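PDB 6Q1S: probable amino acid aminotransferase from Mycobacterium tuberculosis, which belongs to the class IV aminotransferases, of fold type IV, and binds 4'-deoxy-4'-aminopyridoxal-5'-phosphate and 2-oxoglutaric acid. Local coordinates for residues Y181-T194 with C204-G217. Residues are numbered along the deposited sequence; the frame is centred on the assembly and turned at random.
Sequences YVLEGPRSTVVIAT and CLLTPPPWYPILRG. With PMP (4'-deoxy-4'-aminopyridoxal-5'-phosphate), chain G; AKG (2-oxoglutaric acid), chain H.
Glu184 reaches two partners with a single oxygen: OE2 accepts a hydrogen bond from Leu215 N at 3.0 Å and also lies 3.0 Å from the pyridine N1 of PMP. This is the PMP pocket of a class IV aminotransferase, where a carboxylate facing the ring nitrogen would probably favour its protonation. The acid gets there on an extended chain running past Ile214 in the opposite direction, its CG set between backbone N and carbonyl carbon (chi1 65°). Leu215 N comes in from above the carboxylate plane, 35° out of it, while Leu215 CD2 packs on PMP C2A.

Farther along the chain, strands 189-194 and 204-207 pair as an antiparallel hairpin: Ile192 N donates to Leu206 O and Leu206 N to Ile192 O, each at 3.0 Å. Ile192 CG1 lies 3.7 Å from Leu206 CB on the same face of the sheet; Thr207 OG1 then donates to Val190 O. Just after strand 204-207, Pro208 CG lies against Leu183 O. The Tyr212 ring turns its edge to Val182 O, and Leu183 CD2 sits 3.8 Å from Tyr212 CD2. At the pocket's far end, Arg187 takes PMP N4A on its backbone O, and its NH1 donates to AKG O4 at 2.8 Å, in the guanidinium plane.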
loop_
_atom_site.group_PDB
_atom_site.type_symbol
_atom_site.label_atom_id
_atom_site.label_comp_id
_atom_site.label_asym_id
_atom_site.label_seq_id
_atom_site.Cartn_x
_atom_site.Cartn_y
_atom_site.Cartn_z
ATOM N N TYR B 181 15.659 8.479 14.672
ATOM C CA TYR B 181 16.641 7.578 14.088
ATOM C C TYR B 181 16.388 7.413 12.595
ATOM O O TYR B 181 15.241 7.420 12.137
ATOM C CB TYR B 181 16.594 6.209 14.783
ATOM C CG TYR B 181 16.991 6.271 16.246
ATOM C CD1 TYR B 181 16.023 6.290 17.243
ATOM C CD2 TYR B 181 18.323 6.318 16.631
ATOM C CE1 TYR B 181 16.367 6.354 18.577
ATOM C CE2 TYR B 181 18.679 6.381 17.968
ATOM C CZ TYR B 181 17.695 6.400 18.935
ATOM O OH TYR B 181 18.046 6.464 20.265
ATOM N N VAL B 182 17.474 7.261 11.838
ATOM C CA VAL B 182 17.373 7.083 10.393
ATOM C C VAL B 182 16.812 5.702 10.080
ATOM O O VAL B 182 17.252 4.689 10.643
ATOM C CB VAL B 182 18.740 7.296 9.728
ATOM C CG1 VAL B 182 18.653 7.027 8.229
ATOM C CG2 VAL B 182 19.227 8.711 9.980
ATOM N N LEU B 183 15.835 5.655 9.173
ATOM C CA LEU B 183 15.208 4.400 8.785
ATOM C C LEU B 183 15.726 3.926 7.431
ATOM O O LEU B 183 16.657 3.116 7.366
ATOM C CB LEU B 183 13.686 4.560 8.748
ATOM C CG LEU B 183 13.007 4.813 10.095
ATOM C CD1 LEU B 183 11.522 5.071 9.909
ATOM C CD2 LEU B 183 13.227 3.628 11.017
ATOM N N GLU B 184 15.139 4.430 6.351
ATOM C CA GLU B 184 15.515 4.025 5.002
ATOM C C GLU B 184 14.957 5.055 4.029
ATOM O O GLU B 184 14.390 6.074 4.433
ATOM C CB GLU B 184 14.999 2.620 4.677
ATOM C CG GLU B 184 13.482 2.521 4.631
ATOM C CD GLU B 184 12.992 1.124 4.294
ATOM O OE1 GLU B 184 11.774 0.879 4.416
ATOM O OE2 GLU B 184 13.821 0.273 3.909
ATOM N N GLY B 185 15.130 4.787 2.739
ATOM C CA GLY B 185 14.483 5.572 1.717
ATOM C C GLY B 185 13.202 4.908 1.254
ATOM O O GLY B 185 12.977 3.717 1.487
ATOM N N PRO B 186 12.336 5.666 0.575
ATOM C CA PRO B 186 11.114 5.062 0.015
ATOM C C PRO B 186 11.390 4.030 -1.066
ATOM O O PRO B 186 10.480 3.270 -1.423
ATOM C CB PRO B 186 10.348 6.268 -0.543
ATOM C CG PRO B 186 11.398 7.311 -0.768
ATOM C CD PRO B 186 12.399 7.116 0.329
ATOM N N ARG B 187 12.616 3.984 -1.602
ATOM C CA ARG B 187 12.954 2.993 -2.616
ATOM C C ARG B 187 14.426 2.591 -2.549
ATOM O O ARG B 187 14.960 2.086 -3.544
ATOM C CB ARG B 187 12.623 3.526 -4.018
ATOM C CG ARG B 187 13.361 4.805 -4.388
ATOM C CD ARG B 187 12.969 5.283 -5.774
ATOM N NE ARG B 187 13.497 6.610 -6.078
ATOM C CZ ARG B 187 13.016 7.404 -7.031
ATOM N NH1 ARG B 187 11.997 7.003 -7.780
ATOM N NH2 ARG B 187 13.556 8.598 -7.238
ATOM N N SER B 188 15.093 2.786 -1.413
ATOM C CA SER B 188 16.526 2.542 -1.335
ATOM C C SER B 188 16.931 2.326 0.116
ATOM O O SER B 188 16.150 2.549 1.046
ATOM C CB SER B 188 17.312 3.705 -1.944
ATOM O OG SER B 188 16.795 4.948 -1.499
ATOM N N THR B 189 18.174 1.886 0.290
ATOM C CA THR B 189 18.776 1.647 1.593
ATOM C C THR B 189 19.806 2.729 1.879
ATOM O O THR B 189 20.591 3.099 1.001
ATOM C CB THR B 189 19.437 0.263 1.646
ATOM O OG1 THR B 189 18.448 -0.750 1.420
ATOM C CG2 THR B 189 20.101 0.029 2.995
ATOM N N VAL B 190 19.797 3.238 3.107
ATOM C CA VAL B 190 20.698 4.311 3.511
ATOM C C VAL B 190 22.003 3.702 4.006
ATOM O O VAL B 190 22.013 2.918 4.961
ATOM C CB VAL B 190 20.062 5.196 4.592
ATOM C CG1 VAL B 190 21.048 6.261 5.048
ATOM C CG2 VAL B 190 18.792 5.839 4.064
ATOM N N VAL B 191 23.103 4.050 3.344
ATOM C CA VAL B 191 24.444 3.655 3.756
ATOM C C VAL B 191 25.286 4.916 3.866
ATOM O O VAL B 191 25.280 5.751 2.953
ATOM C CB VAL B 191 25.083 2.657 2.773
ATOM C CG1 VAL B 191 26.517 2.360 3.173
ATOM C CG2 VAL B 191 24.270 1.376 2.717
ATOM N N ILE B 192 26.011 5.055 4.973
ATOM C CA ILE B 192 26.877 6.202 5.196
ATOM C C ILE B 192 28.313 5.707 5.323
ATOM O O ILE B 192 28.577 4.512 5.445
ATOM C CB ILE B 192 26.478 7.021 6.439
ATOM C CG1 ILE B 192 26.605 6.170 7.701
ATOM C CG2 ILE B 192 25.059 7.549 6.293
ATOM C CD1 ILE B 192 26.846 6.980 8.952
ATOM N N ALA B 193 29.241 6.658 5.304
ATOM C CA ALA B 193 30.675 6.386 5.291
ATOM C C ALA B 193 31.330 7.185 6.406
ATOM O O ALA B 193 31.333 8.419 6.364
ATOM C CB ALA B 193 31.300 6.736 3.943
ATOM N N THR B 194 31.842 6.492 7.415
ATOM C CA THR B 194 32.519 7.133 8.528
ATOM C C THR B 194 33.925 6.562 8.659
ATOM O O THR B 194 34.222 5.467 8.171
ATOM C CB THR B 194 31.743 6.948 9.841
ATOM O OG1 THR B 194 32.139 7.956 10.775
ATOM C CG2 THR B 194 32.015 5.576 10.442
ATOM N N CYS B 204 34.646 3.238 7.765
ATOM C CA CYS B 204 33.602 2.303 8.143
ATOM C C CYS B 204 32.283 2.729 7.520
ATOM O O CYS B 204 31.944 3.916 7.500
ATOM C CB CYS B 204 33.463 2.228 9.670
ATOM S SG CYS B 204 31.951 1.439 10.260
ATOM N N LEU B 205 31.555 1.748 6.997
ATOM C CA LEU B 205 30.268 1.959 6.351
ATOM C C LEU B 205 29.174 1.472 7.291
ATOM O O LEU B 205 29.273 0.374 7.850
ATOM C CB LEU B 205 30.199 1.216 5.014
ATOM C CG LEU B 205 31.303 1.540 4.003
ATOM C CD1 LEU B 205 31.274 0.551 2.846
ATOM C CD2 LEU B 205 31.172 2.967 3.497
ATOM N N LEU B 206 28.135 2.283 7.458
ATOM C CA LEU B 206 27.076 1.986 8.407
ATOM C C LEU B 206 25.720 2.006 7.722
ATOM O O LEU B 206 25.525 2.650 6.688
ATOM C CB LEU B 206 27.079 2.979 9.578
ATOM C CG LEU B 206 28.336 2.990 10.443
ATOM C CD1 LEU B 206 28.242 4.068 11.509
ATOM C CD2 LEU B 206 28.541 1.624 11.078
ATOM N N THR B 207 24.781 1.285 8.327
ATOM C CA THR B 207 23.420 1.167 7.834
ATOM C C THR B 207 22.517 0.899 9.028
ATOM O O THR B 207 22.975 0.343 10.034
ATOM C CB THR B 207 23.293 0.040 6.795
ATOM O OG1 THR B 207 21.969 0.028 6.247
ATOM C CG2 THR B 207 23.576 -1.307 7.428
ATOM N N PRO B 208 21.255 1.318 8.969
ATOM C CA PRO B 208 20.358 1.088 10.098
ATOM C C PRO B 208 20.187 -0.394 10.363
ATOM O O PRO B 208 20.300 -1.228 9.444
ATOM C CB PRO B 208 19.046 1.740 9.641
ATOM C CG PRO B 208 19.491 2.823 8.722
ATOM C CD PRO B 208 20.683 2.266 7.997
ATOM N N PRO B 209 19.911 -0.769 11.608
ATOM C CA PRO B 209 19.838 -2.185 11.967
ATOM C C PRO B 209 18.565 -2.820 11.440
ATOM O O PRO B 209 17.561 -2.129 11.213
ATOM C CB PRO B 209 19.858 -2.156 13.500
ATOM C CG PRO B 209 19.272 -0.843 13.855
ATOM C CD PRO B 209 19.662 0.113 12.762
ATOM N N PRO B 210 18.565 -4.142 11.236
ATOM C CA PRO B 210 17.427 -4.777 10.554
ATOM C C PRO B 210 16.160 -4.850 11.385
ATOM O O PRO B 210 15.076 -4.983 10.803
ATOM C CB PRO B 210 17.953 -6.183 10.240
ATOM C CG PRO B 210 18.968 -6.440 11.301
ATOM C CD PRO B 210 19.613 -5.115 11.592
ATOM N N TRP B 211 16.244 -4.762 12.713
ATOM C CA TRP B 211 15.024 -4.808 13.506
ATOM C C TRP B 211 14.212 -3.525 13.407
ATOM O O TRP B 211 13.098 -3.475 13.942
ATOM C CB TRP B 211 15.347 -5.126 14.970
ATOM C CG TRP B 211 16.410 -4.276 15.593
ATOM C CD1 TRP B 211 16.241 -3.068 16.203
ATOM C CD2 TRP B 211 17.809 -4.570 15.664
ATOM N NE1 TRP B 211 17.448 -2.594 16.656
ATOM C CE2 TRP B 211 18.427 -3.497 16.337
ATOM C CE3 TRP B 211 18.599 -5.636 15.225
ATOM C CZ2 TRP B 211 19.798 -3.461 16.583
ATOM C CZ3 TRP B 211 19.960 -5.597 15.467
ATOM C CH2 TRP B 211 20.547 -4.517 16.138
ATOM N N TYR B 212 14.731 -2.497 12.739
ATOM C CA TYR B 212 13.928 -1.327 12.433
ATOM C C TYR B 212 12.812 -1.691 11.454
ATOM O O TYR B 212 12.930 -2.656 10.696
ATOM C CB TYR B 212 14.793 -0.222 11.829
ATOM C CG TYR B 212 15.608 0.579 12.821
ATOM C CD1 TYR B 212 15.725 0.184 14.147
ATOM C CD2 TYR B 212 16.240 1.752 12.429
ATOM C CE1 TYR B 212 16.469 0.929 15.050
ATOM C CE2 TYR B 212 16.981 2.500 13.322
ATOM C CZ TYR B 212 17.093 2.086 14.629
ATOM O OH TYR B 212 17.831 2.836 15.515
ATOM N N PRO B 213 11.713 -0.927 11.449
ATOM C CA PRO B 213 10.632 -1.191 10.487
ATOM C C PRO B 213 11.012 -0.832 9.058
ATOM O O PRO B 213 10.403 0.062 8.463
ATOM C CB PRO B 213 9.488 -0.305 10.998
ATOM C CG PRO B 213 10.177 0.802 11.726
ATOM C CD PRO B 213 11.375 0.172 12.371
ATOM N N ILE B 214 12.007 -1.517 8.492
ATOM C CA ILE B 214 12.530 -1.197 7.169
ATOM C C ILE B 214 12.741 -2.489 6.390
ATOM O O ILE B 214 12.694 -3.592 6.939
ATOM C CB ILE B 214 13.850 -0.398 7.235
ATOM C CG1 ILE B 214 14.948 -1.226 7.901
ATOM C CG2 ILE B 214 13.653 0.913 7.980
ATOM C CD1 ILE B 214 16.306 -0.560 7.876
ATOM N N LEU B 215 12.979 -2.336 5.090
ATOM C CA LEU B 215 13.324 -3.467 4.244
ATOM C C LEU B 215 14.815 -3.771 4.341
ATOM O O LEU B 215 15.645 -2.877 4.520
ATOM C CB LEU B 215 12.952 -3.190 2.784
ATOM C CG LEU B 215 11.503 -3.251 2.281
ATOM C CD1 LEU B 215 10.977 -4.678 2.324
ATOM C CD2 LEU B 215 10.561 -2.309 3.030
ATOM N N ARG B 216 15.149 -5.053 4.208
ATOM C CA ARG B 216 16.541 -5.480 4.135
ATOM C C ARG B 216 17.034 -5.366 2.700
ATOM O O ARG B 216 16.485 -6.004 1.795
ATOM C CB ARG B 216 16.692 -6.914 4.641
ATOM C CG ARG B 216 16.241 -7.123 6.072
ATOM C CD ARG B 216 17.445 -7.284 6.982
ATOM N NE ARG B 216 18.133 -8.555 6.764
ATOM C CZ ARG B 216 17.930 -9.646 7.495
ATOM N NH1 ARG B 216 18.597 -10.761 7.226
ATOM N NH2 ARG B 216 17.063 -9.623 8.498
ATOM N N GLY B 217 18.076 -4.570 2.494
ATOM C CA GLY B 217 18.566 -4.321 1.156
ATOM C C GLY B 217 19.452 -5.427 0.627
ATOM O O GLY B 217 20.487 -5.739 1.223
HETATM N N1 PMP G . 13.907 -0.009 0.890
HETATM C C2 PMP G . 12.756 0.004 0.177
HETATM C C2A PMP G . 11.480 0.491 0.815
HETATM C C3 PMP G . 12.745 -0.460 -1.233
HETATM O O3 PMP G . 11.601 -0.456 -1.970
HETATM C C4 PMP G . 14.027 -0.926 -1.807
HETATM C C4A PMP G . 14.120 -1.417 -3.233
HETATM N N4A PMP G . 13.755 -0.325 -4.152
HETATM C C5 PMP G . 15.215 -0.890 -0.922
HETATM C C6 PMP G . 15.080 -0.430 0.385
HETATM C C5A PMP G . 16.560 -1.353 -1.437
HETATM O O4P PMP G . 16.514 -2.755 -1.696
HETATM P P PMP G . 17.406 -3.403 -2.870
HETATM O O1P PMP G . 16.999 -2.776 -4.181
HETATM O O2P PMP G . 18.863 -3.119 -2.586
HETATM O O3P PMP G . 17.165 -4.892 -2.911
HETATM C C1 AKG H . 14.289 2.331 -8.291
HETATM O O1 AKG H . 14.306 3.576 -8.395
HETATM O O2 AKG H . 15.275 1.628 -8.601
HETATM C C2 AKG H . 13.083 1.677 -7.790
HETATM O O5 AKG H . 13.149 0.936 -6.822
HETATM C C3 AKG H . 11.755 1.925 -8.468
HETATM C C4 AKG H . 11.073 3.125 -7.823
HETATM C C5 AKG H . 10.536 4.049 -8.888
HETATM O O3 AKG H . 10.588 3.674 -10.079
HETATM O O4 AKG H . 10.068 5.155 -8.541
#